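Outer membrane protein assembly factor BamA (Haemophilus ducreyi, PDB 4K3C) probably serves, within the Bam complex, to assemble beta-barrel proteins and insert them into the bacterial outer membrane. Local coordinates at residues R399-S405 and D519-Q525. Numbering follows the deposited sequence.
Sequences RGFAGGS and DEIEQFQ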
# COMPACT_ATOMS: atom_id res chain seq x y z
N ARG A 399 -7.58 -20.40 7.23
CA ARG A 399 -7.36 -20.65 8.64
C ARG A 399 -7.74 -22.09 9.07
O ARG A 399 -8.56 -22.74 8.43
CB ARG A 399 -8.04 -19.57 9.45
CG ARG A 399 -7.37 -18.23 9.19
CD ARG A 399 -8.05 -17.08 9.88
NE ARG A 399 -9.15 -16.55 9.07
CZ ARG A 399 -9.55 -15.29 9.11
NH1 ARG A 399 -10.56 -14.90 8.33
NH2 ARG A 399 -8.95 -14.42 9.92
N GLY A 400 -7.09 -22.60 10.11
CA GLY A 400 -7.29 -23.99 10.49
C GLY A 400 -6.43 -24.98 9.71
O GLY A 400 -6.11 -26.06 10.20
N PHE A 401 -6.06 -24.64 8.49
CA PHE A 401 -5.06 -25.46 7.82
C PHE A 401 -3.66 -24.84 7.97
O PHE A 401 -3.52 -23.62 8.03
CB PHE A 401 -5.43 -25.69 6.36
CG PHE A 401 -6.76 -26.39 6.18
CD1 PHE A 401 -7.95 -25.74 6.46
CD2 PHE A 401 -6.81 -27.70 5.74
CE1 PHE A 401 -9.15 -26.38 6.30
CE2 PHE A 401 -8.02 -28.34 5.58
CZ PHE A 401 -9.19 -27.68 5.86
N ALA A 402 -2.63 -25.67 8.07
CA ALA A 402 -1.28 -25.13 8.22
C ALA A 402 -0.88 -24.43 6.93
O ALA A 402 -1.40 -24.74 5.86
CB ALA A 402 -0.29 -26.20 8.56
N GLY A 403 0.04 -23.49 7.04
CA GLY A 403 0.54 -22.79 5.87
C GLY A 403 1.07 -23.76 4.82
O GLY A 403 1.81 -24.70 5.13
N GLY A 404 0.66 -23.55 3.57
CA GLY A 404 1.14 -24.32 2.44
C GLY A 404 0.75 -25.78 2.45
O GLY A 404 1.38 -26.59 1.77
N SER A 405 -0.30 -26.11 3.20
CA SER A 405 -0.78 -27.48 3.31
C SER A 405 -1.78 -27.85 2.22
O SER A 405 -2.09 -29.02 2.04
CB SER A 405 -1.39 -27.73 4.69
OG SER A 405 -2.45 -26.84 4.93
N ASP A 519 -4.43 -33.75 4.76
CA ASP A 519 -4.37 -32.31 4.92
C ASP A 519 -3.85 -31.92 6.30
O ASP A 519 -4.35 -32.40 7.32
CB ASP A 519 -5.74 -31.71 4.67
CG ASP A 519 -6.12 -31.76 3.22
OD1 ASP A 519 -5.31 -32.32 2.45
OD2 ASP A 519 -7.20 -31.27 2.85
N GLU A 520 -2.83 -31.06 6.35
CA GLU A 520 -2.32 -30.68 7.66
C GLU A 520 -3.14 -29.60 8.35
O GLU A 520 -3.15 -28.43 7.93
CB GLU A 520 -0.88 -30.25 7.59
CG GLU A 520 -0.44 -29.70 8.90
CD GLU A 520 1.03 -29.53 8.93
OE1 GLU A 520 1.67 -30.27 8.17
OE2 GLU A 520 1.53 -28.69 9.70
N ILE A 521 -3.81 -30.00 9.43
CA ILE A 521 -4.67 -29.11 10.20
C ILE A 521 -3.94 -28.44 11.35
O ILE A 521 -3.44 -29.11 12.24
CB ILE A 521 -5.86 -29.89 10.80
CG1 ILE A 521 -6.66 -30.58 9.70
CG2 ILE A 521 -6.76 -28.96 11.60
CD1 ILE A 521 -7.16 -29.64 8.64
N GLU A 522 -3.90 -27.11 11.35
CA GLU A 522 -3.34 -26.34 12.46
C GLU A 522 -4.40 -25.34 12.92
O GLU A 522 -4.48 -24.23 12.41
CB GLU A 522 -2.08 -25.61 11.99
CG GLU A 522 -1.49 -24.58 12.95
CD GLU A 522 -0.27 -23.88 12.35
OE1 GLU A 522 -0.38 -23.32 11.23
OE2 GLU A 522 0.80 -23.90 13.00
N GLN A 523 -5.21 -25.77 13.88
CA GLN A 523 -6.37 -25.02 14.35
C GLN A 523 -6.07 -23.66 14.96
O GLN A 523 -6.68 -22.64 14.61
CB GLN A 523 -7.13 -25.84 15.38
CG GLN A 523 -7.25 -27.28 15.01
CD GLN A 523 -8.36 -27.96 15.75
OE1 GLN A 523 -8.20 -28.32 16.92
NE2 GLN A 523 -9.49 -28.13 15.09
N PHE A 524 -5.15 -23.64 15.92
CA PHE A 524 -4.79 -22.37 16.52
C PHE A 524 -3.61 -21.77 15.77
O PHE A 524 -2.61 -22.43 15.50
CB PHE A 524 -4.51 -22.53 18.01
CG PHE A 524 -4.27 -21.24 18.71
CD1 PHE A 524 -5.30 -20.33 18.89
CD2 PHE A 524 -3.00 -20.92 19.19
CE1 PHE A 524 -5.08 -19.13 19.55
CE2 PHE A 524 -2.77 -19.73 19.85
CZ PHE A 524 -3.81 -18.83 20.03
N GLN A 525 -3.74 -20.50 15.42
CA GLN A 525 -2.74 -19.81 14.65
C GLN A 525 -2.70 -18.38 15.17
O GLN A 525 -3.66 -17.90 15.75
CB GLN A 525 -3.11 -19.87 13.17
CG GLN A 525 -3.08 -21.28 12.59
CD GLN A 525 -3.92 -21.45 11.34
OE1 GLN A 525 -5.07 -21.01 11.28
NE2 GLN A 525 -3.35 -22.12 10.34
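Gln-525 OE1, at the end of a side chain that reads the backbone of the 399-405 loop, is gripped from two sides of the chain: it takes the N-H of Gly-400 at 2.8 Å in a fairly straight bond (167°), the N-H coming from above the plane of the amide, and a weak bond with Ser-508 OG. On the same amide, NE2 reaches Phe-401 O in a weaker, bent bond and donates another weak one to Glu-522 OE1. What brings the amide here is an extended chain beyond CG, chi2 158°.

Further along, Ala-402 N donates almost straight to Glu-520 O, 2.8 Å away. Phe-401 and Ile-521 form an antiparallel non-hydrogen-bonded pair between these points. This is the Omp85 barrel domain: 399-405 belongs to the loop region between strands 366-378 and 430-440, and it pairs with the start of 521-531, the last barrel strand. Arg-399, Gly-400 and Phe-401 are the Arg-Gly-Phe motif of loop 6 of the Omp85 family, and Arg-399 runs on to a salt bridge with Asp-460 and a cation-pi contact with Phe-458.

Ile-521 lays CD1 over one face of the Phe-401 ring, 3.8 Å from the centroid and offset toward the rim; the two side chains lie side by side and point the same way. With CG anti to the backbone N (chi1 172°), Glu-520 stretches along Ala-402, and Ala-402 CB lies 3.5 Å from Glu-520 CG. The type II turn from Ala-402 to Ser-405 is closed by the bond from Ser-405 N to Ala-402 O. Asp-519 OD2 forms a salt bridge with Arg-489.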